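PDB 3DH0: SAM dependent methyltransferase, which binds S-adenosylmethionine and probably transfers its methyl group to a substrate that is not identified. Local coordinates for residues F7-I12 / D69-M74; F24-V29 / G49-Y54; E96-P101 / L119-K124. One frame throughout, in Å; residues are numbered along the deposited sequence.

Contact 1. Residues F7-I12 / D69-M74; sequences FDPSKI and DVQEEM. With SAM (S-adenosylmethionine), chain C.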
loop_
_atom_site.group_PDB
_atom_site.type_symbol
_atom_site.label_atom_id
_atom_site.label_comp_id
_atom_site.label_asym_id
_atom_site.label_seq_id
_atom_site.Cartn_x
_atom_site.Cartn_y
_atom_site.Cartn_z
ATOM N N PHE A 7 6.358 -11.593 3.639
ATOM C CA PHE A 7 5.284 -12.550 3.460
ATOM C C PHE A 7 5.828 -13.771 2.746
ATOM O O PHE A 7 6.740 -13.657 1.942
ATOM C CB PHE A 7 4.141 -11.966 2.650
ATOM C CG PHE A 7 2.869 -12.721 2.817
ATOM C CD1 PHE A 7 2.062 -12.496 3.924
ATOM C CD2 PHE A 7 2.504 -13.704 1.902
ATOM C CE1 PHE A 7 0.909 -13.239 4.131
ATOM C CE2 PHE A 7 1.346 -14.456 2.100
ATOM C CZ PHE A 7 0.543 -14.224 3.218
ATOM N N ASP A 8 5.264 -14.936 3.031
ATOM C CA ASP A 8 5.732 -16.155 2.393
ATOM C C ASP A 8 5.098 -16.455 1.043
ATOM O O ASP A 8 3.915 -16.789 0.948
ATOM C CB ASP A 8 5.533 -17.359 3.306
ATOM C CG ASP A 8 5.889 -18.658 2.615
ATOM O OD1 ASP A 8 7.045 -18.786 2.141
ATOM O OD2 ASP A 8 5.008 -19.546 2.534
ATOM N N PRO A 9 5.899 -16.362 -0.021
ATOM C CA PRO A 9 5.492 -16.609 -1.401
ATOM C C PRO A 9 4.587 -17.829 -1.645
ATOM O O PRO A 9 3.733 -17.790 -2.533
ATOM C CB PRO A 9 6.826 -16.727 -2.125
ATOM C CG PRO A 9 7.667 -15.759 -1.402
ATOM C CD PRO A 9 7.326 -15.998 0.046
ATOM N N SER A 10 4.753 -18.908 -0.881
ATOM C CA SER A 10 3.913 -20.087 -1.111
ATOM C C SER A 10 2.511 -19.972 -0.507
ATOM O O SER A 10 1.677 -20.858 -0.685
ATOM C CB SER A 10 4.603 -21.358 -0.597
ATOM O OG SER A 10 4.606 -21.411 0.817
ATOM N N LYS A 11 2.259 -18.872 0.197
ATOM C CA LYS A 11 0.962 -18.628 0.818
ATOM C C LYS A 11 0.204 -17.542 0.064
ATOM O O LYS A 11 -0.854 -17.100 0.503
ATOM C CB LYS A 11 1.142 -18.164 2.266
ATOM C CG LYS A 11 1.590 -19.213 3.265
ATOM C CD LYS A 11 1.724 -18.582 4.644
ATOM C CE LYS A 11 1.743 -19.629 5.752
ATOM N NZ LYS A 11 2.858 -20.592 5.596
ATOM N N ILE A 12 0.746 -17.115 -1.070
ATOM C CA ILE A 12 0.148 -16.041 -1.860
ATOM C C ILE A 12 -1.359 -16.088 -2.114
ATOM O O ILE A 12 -1.996 -15.045 -2.254
ATOM C CB ILE A 12 0.846 -15.897 -3.226
ATOM C CG1 ILE A 12 0.516 -14.527 -3.818
ATOM C CG2 ILE A 12 0.380 -16.994 -4.177
ATOM C CD1 ILE A 12 1.461 -14.097 -4.894
ATOM N N ASP A 69 7.053 -4.533 -5.461
ATOM C CA ASP A 69 7.162 -5.617 -4.510
ATOM C C ASP A 69 8.562 -6.188 -4.599
ATOM O O ASP A 69 9.047 -6.482 -5.687
ATOM C CB ASP A 69 6.139 -6.705 -4.812
ATOM C CG ASP A 69 5.833 -7.560 -3.597
ATOM O OD1 ASP A 69 6.783 -8.100 -2.999
ATOM O OD2 ASP A 69 4.650 -7.690 -3.234
ATOM N N VAL A 70 9.204 -6.340 -3.443
ATOM C CA VAL A 70 10.562 -6.871 -3.355
ATOM C C VAL A 70 10.681 -8.324 -3.782
ATOM O O VAL A 70 11.761 -8.755 -4.160
ATOM C CB VAL A 70 11.128 -6.785 -1.922
ATOM C CG1 VAL A 70 11.368 -5.331 -1.525
ATOM C CG2 VAL A 70 10.180 -7.470 -0.950
ATOM N N GLN A 71 9.590 -9.084 -3.718
ATOM C CA GLN A 71 9.643 -10.491 -4.111
ATOM C C GLN A 71 9.229 -10.765 -5.549
ATOM O O GLN A 71 8.141 -10.404 -5.982
ATOM C CB GLN A 71 8.827 -11.341 -3.141
ATOM C CG GLN A 71 9.450 -11.396 -1.766
ATOM C CD GLN A 71 8.857 -12.476 -0.894
ATOM O OE1 GLN A 71 7.839 -12.274 -0.235
ATOM N NE2 GLN A 71 9.494 -13.643 -0.890
ATOM N N GLU A 72 10.132 -11.414 -6.279
ATOM C CA GLU A 72 9.936 -11.738 -7.678
ATOM C C GLU A 72 8.681 -12.569 -7.930
ATOM O O GLU A 72 7.966 -12.338 -8.910
ATOM C CB GLU A 72 11.177 -12.470 -8.214
ATOM C CG GLU A 72 11.133 -12.730 -9.725
ATOM C CD GLU A 72 12.368 -13.423 -10.279
ATOM O OE1 GLU A 72 13.500 -12.952 -10.025
ATOM O OE2 GLU A 72 12.200 -14.432 -10.992
ATOM N N GLU A 73 8.410 -13.535 -7.053
ATOM C CA GLU A 73 7.234 -14.374 -7.226
ATOM C C GLU A 73 5.958 -13.560 -7.128
ATOM O O GLU A 73 5.006 -13.801 -7.865
ATOM C CB GLU A 73 7.210 -15.530 -6.217
ATOM C CG GLU A 73 7.839 -15.276 -4.863
ATOM C CD GLU A 73 9.357 -15.359 -4.901
ATOM O OE1 GLU A 73 9.875 -16.218 -5.647
ATOM O OE2 GLU A 73 10.030 -14.583 -4.184
ATOM N N MET A 74 5.937 -12.591 -6.223
ATOM C CA MET A 74 4.773 -11.740 -6.074
ATOM C C MET A 74 4.646 -10.832 -7.292
ATOM O O MET A 74 3.543 -10.532 -7.756
ATOM C CB MET A 74 4.870 -10.901 -4.800
ATOM C CG MET A 74 4.239 -11.545 -3.580
ATOM S SD MET A 74 5.111 -12.973 -2.960
ATOM C CE MET A 74 4.805 -12.820 -1.262
HETATM N N SAM C . -1.018 -5.583 0.072
HETATM C CA SAM C . -1.273 -6.957 -0.461
HETATM C C SAM C . -2.758 -7.212 -0.578
HETATM O O SAM C . -3.538 -6.322 -0.236
HETATM O OXT SAM C . -3.085 -8.356 -1.034
HETATM C CB SAM C . -0.647 -7.994 0.465
HETATM C CG SAM C . 0.710 -7.553 0.838
HETATM S SD SAM C . 1.737 -8.559 1.943
HETATM C CE SAM C . 0.913 -8.369 3.525
HETATM C "C5'" SAM C . 3.156 -7.573 2.029
HETATM C "C4'" SAM C . 4.042 -7.583 0.800
HETATM O "O4'" SAM C . 5.074 -6.650 1.098
HETATM C "C3'" SAM C . 4.825 -8.899 0.625
HETATM O "O3'" SAM C . 4.272 -9.505 -0.579
HETATM C "C2'" SAM C . 6.263 -8.503 0.354
HETATM O "O2'" SAM C . 6.967 -9.140 -0.691
HETATM C "C1'" SAM C . 6.140 -6.949 0.294
HETATM N N9 SAM C . 7.249 -6.169 0.809
HETATM C C8 SAM C . 7.982 -6.312 1.970
HETATM N N7 SAM C . 8.899 -5.406 2.110
HETATM C C5 SAM C . 8.774 -4.609 0.972
HETATM C C6 SAM C . 9.471 -3.450 0.524
HETATM N N6 SAM C . 10.483 -2.905 1.234
HETATM N N1 SAM C . 9.089 -2.877 -0.683
HETATM C C2 SAM C . 8.070 -3.456 -1.363
HETATM N N3 SAM C . 7.357 -4.536 -1.027
HETATM C C4 SAM C . 7.759 -5.068 0.160
#
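Met74 is the hub where the N-terminal segment 7-12 meets the start of helix 72-85 beside the ribose of S-adenosylmethionine. Its chain bends at chi2 (70°) and again at chi3, so that the terminal methyl CE, not the sulfur, reaches the cofactor. CE comes to the edge of the Phe7 ring, 4.0 Å from Phe7 CD2, the two side chains crossing at about a right angle, and lies 3.4 Å from SAM O3'. Further back, Met74 SD faces Pro9 CG at 4.1 Å, and Ile12 CD1 runs past Met74 CG in the opposite direction at 4.0 Å. Phe7 CG is anti to its backbone N (chi1 -161°), and its CB packs on SAM C3'. The ribose hydroxyls are gripped by Asp69: O2' donates to Asp69 OD1 at 2.5 Å and O3' to Asp69 OD2 at 3.2 Å. OD1 is held in turn by Gln71 N, which meets its anti lone pair in a nearly straight bond (169°) and closes an Asx turn. OD2 also accepts from Gly47 N, so each oxygen is also held by a backbone N-H. Against this close cluster round buried Met74 stands the solvent side, where exposed Glu73 lies obliquely beside Pro9, and Ser10 and Lys11 make no contact with 69-74. The short 3-10 segment 9-11 lies against the start of helix 72-85 through Pro9, and Phe7 before it covers the ribose, while Ile12 reaches Tyr77 on the same helix, which follows strand 64-69 of the Rossmann-like sheet.

Contact 2. Residues F24-V29 / G49-Y54; sequences FDPEKV and GFYLPY. With SAM (S-adenosylmethionine), chain C.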
loop_
_atom_site.group_PDB
_atom_site.type_symbol
_atom_site.label_atom_id
_atom_site.label_comp_id
_atom_site.label_asym_id
_atom_site.label_seq_id
_atom_site.Cartn_x
_atom_site.Cartn_y
_atom_site.Cartn_z
ATOM N N PHE A 24 -12.547 -4.473 4.881
ATOM C CA PHE A 24 -12.986 -3.110 4.591
ATOM C C PHE A 24 -13.282 -2.981 3.111
ATOM O O PHE A 24 -12.740 -3.725 2.298
ATOM C CB PHE A 24 -11.914 -2.094 4.998
ATOM C CG PHE A 24 -10.646 -2.196 4.213
ATOM C CD1 PHE A 24 -10.514 -1.542 2.987
ATOM C CD2 PHE A 24 -9.575 -2.934 4.707
ATOM C CE1 PHE A 24 -9.332 -1.616 2.264
ATOM C CE2 PHE A 24 -8.377 -3.020 3.993
ATOM C CZ PHE A 24 -8.251 -2.358 2.764
ATOM N N ASP A 25 -14.161 -2.048 2.765
ATOM C CA ASP A 25 -14.521 -1.816 1.368
ATOM C C ASP A 25 -13.356 -1.094 0.686
ATOM O O ASP A 25 -12.995 0.018 1.070
ATOM C CB ASP A 25 -15.778 -0.953 1.284
ATOM C CG ASP A 25 -16.325 -0.879 -0.107
ATOM O OD1 ASP A 25 -17.417 -1.439 -0.341
ATOM O OD2 ASP A 25 -15.662 -0.279 -0.975
ATOM N N PRO A 26 -12.748 -1.725 -0.327
ATOM C CA PRO A 26 -11.623 -1.128 -1.041
ATOM C C PRO A 26 -11.831 0.276 -1.598
ATOM O O PRO A 26 -11.074 1.182 -1.246
ATOM C CB PRO A 26 -11.331 -2.151 -2.127
ATOM C CG PRO A 26 -11.652 -3.419 -1.444
ATOM C CD PRO A 26 -12.969 -3.104 -0.787
ATOM N N GLU A 27 -12.835 0.486 -2.453
ATOM C CA GLU A 27 -12.991 1.834 -2.985
ATOM C C GLU A 27 -13.611 2.845 -2.052
ATOM O O GLU A 27 -13.437 4.056 -2.237
ATOM C CB GLU A 27 -13.713 1.859 -4.335
ATOM C CG GLU A 27 -14.861 0.922 -4.555
ATOM C CD GLU A 27 -15.349 1.010 -6.011
ATOM O OE1 GLU A 27 -15.698 2.130 -6.445
ATOM O OE2 GLU A 27 -15.369 -0.025 -6.721
ATOM N N LYS A 28 -14.314 2.363 -1.037
ATOM C CA LYS A 28 -14.902 3.282 -0.085
ATOM C C LYS A 28 -13.742 3.939 0.637
ATOM O O LYS A 28 -13.643 5.162 0.711
ATOM C CB LYS A 28 -15.800 2.540 0.911
ATOM C CG LYS A 28 -16.415 3.463 1.955
ATOM C CD LYS A 28 -17.622 2.862 2.648
ATOM C CE LYS A 28 -18.274 3.903 3.562
ATOM N NZ LYS A 28 -19.345 3.338 4.431
ATOM N N VAL A 29 -12.846 3.109 1.151
ATOM C CA VAL A 29 -11.680 3.596 1.873
ATOM C C VAL A 29 -10.777 4.498 1.032
ATOM O O VAL A 29 -10.368 5.560 1.495
ATOM C CB VAL A 29 -10.859 2.416 2.427
ATOM C CG1 VAL A 29 -9.578 2.921 3.087
ATOM C CG2 VAL A 29 -11.690 1.655 3.435
ATOM N N GLY A 49 -1.585 -8.587 -5.889
ATOM C CA GLY A 49 -2.207 -7.568 -6.710
ATOM C C GLY A 49 -3.695 -7.522 -6.444
ATOM O O GLY A 49 -4.476 -7.134 -7.312
ATOM N N PHE A 50 -4.079 -7.920 -5.231
ATOM C CA PHE A 50 -5.474 -7.970 -4.817
ATOM C C PHE A 50 -6.217 -6.655 -4.977
ATOM O O PHE A 50 -7.239 -6.609 -5.644
ATOM C CB PHE A 50 -5.582 -8.437 -3.369
ATOM C CG PHE A 50 -6.992 -8.585 -2.895
ATOM C CD1 PHE A 50 -7.810 -9.588 -3.412
ATOM C CD2 PHE A 50 -7.526 -7.698 -1.965
ATOM C CE1 PHE A 50 -9.145 -9.706 -3.009
ATOM C CE2 PHE A 50 -8.862 -7.803 -1.553
ATOM C CZ PHE A 50 -9.673 -8.810 -2.077
ATOM N N TYR A 51 -5.711 -5.591 -4.366
ATOM C CA TYR A 51 -6.348 -4.282 -4.470
ATOM C C TYR A 51 -6.096 -3.546 -5.792
ATOM O O TYR A 51 -6.617 -2.464 -6.003
ATOM C CB TYR A 51 -5.905 -3.400 -3.308
ATOM C CG TYR A 51 -6.380 -3.892 -1.971
ATOM C CD1 TYR A 51 -7.733 -3.889 -1.649
ATOM C CD2 TYR A 51 -5.488 -4.385 -1.031
ATOM C CE1 TYR A 51 -8.182 -4.370 -0.427
ATOM C CE2 TYR A 51 -5.936 -4.871 0.201
ATOM C CZ TYR A 51 -7.279 -4.858 0.487
ATOM O OH TYR A 51 -7.738 -5.338 1.675
ATOM N N LEU A 52 -5.315 -4.138 -6.685
ATOM C CA LEU A 52 -5.007 -3.501 -7.961
ATOM C C LEU A 52 -6.218 -3.181 -8.838
ATOM O O LEU A 52 -6.277 -2.123 -9.468
ATOM C CB LEU A 52 -3.980 -4.341 -8.741
ATOM C CG LEU A 52 -2.511 -4.223 -8.276
ATOM C CD1 LEU A 52 -1.590 -5.057 -9.170
ATOM C CD2 LEU A 52 -2.083 -2.766 -8.299
ATOM N N PRO A 53 -7.193 -4.094 -8.912
ATOM C CA PRO A 53 -8.363 -3.788 -9.744
ATOM C C PRO A 53 -9.052 -2.504 -9.275
ATOM O O PRO A 53 -9.683 -1.795 -10.055
ATOM C CB PRO A 53 -9.247 -5.015 -9.541
ATOM C CG PRO A 53 -8.241 -6.109 -9.407
ATOM C CD PRO A 53 -7.208 -5.506 -8.486
ATOM N N TYR A 54 -8.909 -2.220 -7.988
ATOM C CA TYR A 54 -9.516 -1.056 -7.373
ATOM C C TYR A 54 -8.799 0.215 -7.722
ATOM O O TYR A 54 -9.373 1.112 -8.310
ATOM C CB TYR A 54 -9.552 -1.261 -5.866
ATOM C CG TYR A 54 -10.397 -2.447 -5.503
ATOM C CD1 TYR A 54 -11.785 -2.366 -5.555
ATOM C CD2 TYR A 54 -9.813 -3.688 -5.223
ATOM C CE1 TYR A 54 -12.577 -3.476 -5.352
ATOM C CE2 TYR A 54 -10.609 -4.818 -5.019
ATOM C CZ TYR A 54 -11.997 -4.694 -5.090
ATOM O OH TYR A 54 -12.807 -5.793 -4.938
HETATM N N SAM C . -1.018 -5.583 0.072
HETATM C CA SAM C . -1.273 -6.957 -0.461
HETATM C C SAM C . -2.758 -7.212 -0.578
HETATM O O SAM C . -3.538 -6.322 -0.236
HETATM O OXT SAM C . -3.085 -8.356 -1.034
HETATM C CB SAM C . -0.647 -7.994 0.465
HETATM C CG SAM C . 0.710 -7.553 0.838
HETATM S SD SAM C . 1.737 -8.559 1.943
HETATM C CE SAM C . 0.913 -8.369 3.525
HETATM C "C5'" SAM C . 3.156 -7.573 2.029
HETATM C "C4'" SAM C . 4.042 -7.583 0.800
HETATM O "O4'" SAM C . 5.074 -6.650 1.098
HETATM C "C3'" SAM C . 4.825 -8.899 0.625
HETATM O "O3'" SAM C . 4.272 -9.505 -0.579
HETATM C "C2'" SAM C . 6.263 -8.503 0.354
HETATM O "O2'" SAM C . 6.967 -9.140 -0.691
HETATM C "C1'" SAM C . 6.140 -6.949 0.294
HETATM N N9 SAM C . 7.249 -6.169 0.809
HETATM C C8 SAM C . 7.982 -6.312 1.970
HETATM N N7 SAM C . 8.899 -5.406 2.110
HETATM C C5 SAM C . 8.774 -4.609 0.972
HETATM C C6 SAM C . 9.471 -3.450 0.524
HETATM N N6 SAM C . 10.483 -2.905 1.234
HETATM N N1 SAM C . 9.089 -2.877 -0.683
HETATM C C2 SAM C . 8.070 -3.456 -1.363
HETATM N N3 SAM C . 7.357 -4.536 -1.027
HETATM C C4 SAM C . 7.759 -5.068 0.160
HETATM O O HOH W 1 -10.533 -5.488 1.735
#
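The Tyr51 ring carries Phe50 CD2 over one face, 3.6 Å above the plane, and meets Pro26 CG and a water at its edge. The Tyr54 ring has Pro26 CB over one face, a CH-pi contact with CB 3.5 Å from the ring centroid and 13° off the normal, and Tyr51 CA at its edge. Pro26 thus meets the face of the Tyr54 ring and the edge of the Tyr51 ring. Phe24 and Tyr51 lie almost parallel, planes 16° apart, but are slid so far that their centroids are 5.4 Å apart and the rings barely overlap. The water over the Phe24 face accepts from Tyr51 OH at 2.8 Å and donates to Phe24 O at 2.9 Å. Asp25 caps helix 26-33, its OD2 taking Lys28 N at 3.0 Å from above the carboxylate plane. An alanine at Tyr51 would probably loosen the join between the helix starts, since the ring against Pro26 and Phe24 and the hydroxyl holding the water would be gone. With no direct hydrogen bond between the segments, this join rests on apolar and aromatic packing and one water-mediated link from Tyr51 OH to Phe24 O; Phe50 and Tyr51 also line the pocket beside the methionine carboxylate.

Contact 3. Residues E96-P101 / L119-K124; sequences EENKIP and LSEPLK. With SAM (S-adenosylmethionine), chain C.
In this Rossmann-like methyltransferase fold, the loop after strand 90-94 holds the adenine end of S-adenosylmethionine, and here it is pinned to the start of helix 122-132. A type I beta turn runs from Glu96 to Lys99 and places Glu97 against the base. SAM N6 donates to the backbone O of Glu97 at 3.1 Å and, weakly, to Glu97 OE2, while Leu119 CD2 packs near the same amino group. The Glu97 chain leaves anti to its backbone N (chi1 -167°) and bends at chi2, which brings the carboxylate round to segment 119-124. There Ser120 N donates to OE2 at 2.9 Å, coming from above the carboxylate plane. OE1 forms a salt bridge with Lys6, a residue that also binds the cofactor. The carboxylate is thus shared by the adenine, a backbone N-H and a lysine, and the positive charge would probably help to keep it ionised. A water extends the link, donating to Glu97 OE2 at 2.6 Å and accepting from Glu121 N at 2.9 Å. Toward the surface, the Asn98 side chain crosses that of Lys124 at about a right angle, its CG 4.1 Å from Lys124 CG, and Asn98 ND2 makes a weak bond to Glu121 O. Lys124 NZ in turn closes a salt bridge with Glu121 OE2 at 2.9 Å, met from above the carboxylate plane.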
loop_
_atom_site.group_PDB
_atom_site.type_symbol
_atom_site.label_atom_id
_atom_site.label_comp_id
_atom_site.label_asym_id
_atom_site.label_seq_id
_atom_site.Cartn_x
_atom_site.Cartn_y
_atom_site.Cartn_z
ATOM N N GLU A 96 13.288 -3.188 -4.701
ATOM C CA GLU A 96 14.402 -3.557 -3.842
ATOM C C GLU A 96 14.032 -2.965 -2.493
ATOM O O GLU A 96 13.323 -1.976 -2.430
ATOM C CB GLU A 96 15.694 -2.933 -4.364
ATOM C CG GLU A 96 16.906 -3.832 -4.288
ATOM C CD GLU A 96 16.770 -5.081 -5.139
ATOM O OE1 GLU A 96 16.191 -5.004 -6.242
ATOM O OE2 GLU A 96 17.260 -6.144 -4.710
ATOM N N GLU A 97 14.521 -3.560 -1.416
ATOM C CA GLU A 97 14.183 -3.105 -0.075
ATOM C C GLU A 97 14.007 -1.605 0.142
ATOM O O GLU A 97 12.938 -1.167 0.558
ATOM C CB GLU A 97 15.183 -3.670 0.931
ATOM C CG GLU A 97 14.765 -3.528 2.395
ATOM C CD GLU A 97 13.410 -4.143 2.709
ATOM O OE1 GLU A 97 13.107 -5.249 2.208
ATOM O OE2 GLU A 97 12.647 -3.521 3.478
ATOM N N ASN A 98 15.024 -0.800 -0.126
ATOM C CA ASN A 98 14.862 0.635 0.101
ATOM C C ASN A 98 15.081 1.489 -1.128
ATOM O O ASN A 98 15.472 2.655 -1.022
ATOM C CB ASN A 98 15.795 1.104 1.215
ATOM C CG ASN A 98 15.592 0.337 2.499
ATOM O OD1 ASN A 98 16.386 -0.532 2.846
ATOM N ND2 ASN A 98 14.510 0.647 3.210
ATOM N N LYS A 99 14.817 0.899 -2.288
ATOM C CA LYS A 99 14.992 1.593 -3.552
ATOM C C LYS A 99 13.800 1.372 -4.477
ATOM O O LYS A 99 13.485 0.231 -4.827
ATOM C CB LYS A 99 16.243 1.093 -4.266
ATOM C CG LYS A 99 17.491 1.034 -3.440
ATOM C CD LYS A 99 18.670 0.778 -4.377
ATOM C CE LYS A 99 19.919 0.289 -3.659
ATOM N NZ LYS A 99 19.804 -1.152 -3.319
ATOM N N ILE A 100 13.157 2.458 -4.892
ATOM C CA ILE A 100 12.017 2.369 -5.796
ATOM C C ILE A 100 12.514 2.764 -7.186
ATOM O O ILE A 100 13.070 3.836 -7.380
ATOM C CB ILE A 100 10.877 3.299 -5.328
ATOM C CG1 ILE A 100 10.503 2.948 -3.885
ATOM C CG2 ILE A 100 9.661 3.145 -6.234
ATOM C CD1 ILE A 100 9.753 4.023 -3.151
ATOM N N PRO A 101 12.318 1.892 -8.177
ATOM C CA PRO A 101 12.753 2.135 -9.554
ATOM C C PRO A 101 12.031 3.243 -10.309
ATOM O O PRO A 101 11.807 3.137 -11.507
ATOM C CB PRO A 101 12.560 0.775 -10.206
ATOM C CG PRO A 101 11.340 0.268 -9.513
ATOM C CD PRO A 101 11.598 0.610 -8.071
ATOM N N LEU A 119 8.549 -3.850 6.495
ATOM C CA LEU A 119 9.740 -3.136 6.056
ATOM C C LEU A 119 10.974 -3.356 6.939
ATOM O O LEU A 119 10.930 -3.106 8.146
ATOM C CB LEU A 119 9.434 -1.635 5.994
ATOM C CG LEU A 119 8.266 -1.195 5.105
ATOM C CD1 LEU A 119 7.968 0.287 5.299
ATOM C CD2 LEU A 119 8.613 -1.492 3.660
ATOM N N SER A 120 12.074 -3.813 6.342
ATOM C CA SER A 120 13.314 -4.017 7.093
ATOM C C SER A 120 13.740 -2.713 7.777
ATOM O O SER A 120 13.918 -2.659 8.990
ATOM C CB SER A 120 14.437 -4.482 6.163
ATOM O OG SER A 120 14.218 -5.810 5.714
ATOM N N GLU A 121 13.906 -1.657 6.993
ATOM C CA GLU A 121 14.311 -0.381 7.554
ATOM C C GLU A 121 13.347 0.732 7.174
ATOM O O GLU A 121 13.565 1.480 6.215
ATOM C CB GLU A 121 15.726 -0.062 7.099
ATOM C CG GLU A 121 16.731 -1.086 7.612
ATOM C CD GLU A 121 17.945 -1.223 6.715
ATOM O OE1 GLU A 121 17.785 -1.712 5.565
ATOM O OE2 GLU A 121 19.052 -0.834 7.165
ATOM N N PRO A 122 12.253 0.854 7.941
ATOM C CA PRO A 122 11.196 1.853 7.753
ATOM C C PRO A 122 11.650 3.261 7.360
ATOM O O PRO A 122 11.536 3.660 6.202
ATOM C CB PRO A 122 10.474 1.844 9.101
ATOM C CG PRO A 122 10.570 0.427 9.513
ATOM C CD PRO A 122 11.984 0.024 9.131
ATOM N N LEU A 123 12.157 4.012 8.330
ATOM C CA LEU A 123 12.569 5.391 8.103
ATOM C C LEU A 123 13.525 5.632 6.922
ATOM O O LEU A 123 13.642 6.750 6.413
ATOM C CB LEU A 123 13.132 5.975 9.408
ATOM C CG LEU A 123 14.270 5.253 10.135
ATOM C CD1 LEU A 123 14.416 5.886 11.524
ATOM C CD2 LEU A 123 14.009 3.736 10.254
ATOM N N LYS A 124 14.189 4.573 6.483
ATOM C CA LYS A 124 15.117 4.653 5.365
ATOM C C LYS A 124 14.299 4.441 4.104
ATOM O O LYS A 124 14.619 4.972 3.045
ATOM C CB LYS A 124 16.190 3.566 5.506
ATOM C CG LYS A 124 17.280 3.577 4.455
ATOM C CD LYS A 124 18.363 2.534 4.771
ATOM C CE LYS A 124 19.076 2.829 6.101
ATOM N NZ LYS A 124 20.085 1.796 6.494
HETATM N N SAM C . -1.018 -5.583 0.072
HETATM C CA SAM C . -1.273 -6.957 -0.461
HETATM C C SAM C . -2.758 -7.212 -0.578
HETATM O O SAM C . -3.538 -6.322 -0.236
HETATM O OXT SAM C . -3.085 -8.356 -1.034
HETATM C CB SAM C . -0.647 -7.994 0.465
HETATM C CG SAM C . 0.710 -7.553 0.838
HETATM S SD SAM C . 1.737 -8.559 1.943
HETATM C CE SAM C . 0.913 -8.369 3.525
HETATM C "C5'" SAM C . 3.156 -7.573 2.029
HETATM C "C4'" SAM C . 4.042 -7.583 0.800
HETATM O "O4'" SAM C . 5.074 -6.650 1.098
HETATM C "C3'" SAM C . 4.825 -8.899 0.625
HETATM O "O3'" SAM C . 4.272 -9.505 -0.579
HETATM C "C2'" SAM C . 6.263 -8.503 0.354
HETATM O "O2'" SAM C . 6.967 -9.140 -0.691
HETATM C "C1'" SAM C . 6.140 -6.949 0.294
HETATM N N9 SAM C . 7.249 -6.169 0.809
HETATM C C8 SAM C . 7.982 -6.312 1.970
HETATM N N7 SAM C . 8.899 -5.406 2.110
HETATM C C5 SAM C . 8.774 -4.609 0.972
HETATM C C6 SAM C . 9.471 -3.450 0.524
HETATM N N6 SAM C . 10.483 -2.905 1.234
HETATM N N1 SAM C . 9.089 -2.877 -0.683
HETATM C C2 SAM C . 8.070 -3.456 -1.363
HETATM N N3 SAM C . 7.357 -4.536 -1.027
HETATM C C4 SAM C . 7.759 -5.068 0.160
HETATM O O HOH W 2 12.754 -1.061 4.424
#

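In the fold
From the N terminus, contact 1 closes the longest loop, bringing 69-74, at the end of strand 64-69, back to 7-12. Contact 2 falls wholly within that loop, joining the start of helix 26-33 to the start of helix 52-59. Contact 3 follows in series and joins the loop after strand 90-94 to the beginning of helix 122-132. No contacts cross. Contacts 1 and 3 touch each other, Val70 CG1 packing on Glu97 N at 3.6 Å, whereas contacts 2 and 3 stand on opposite sides of the chain's centre, about 24 Å apart between centres. S-adenosylmethionine bridges all three, its methionine carboxylate near contact 2, ribose at contact 1 and adenine amino group at contact 3.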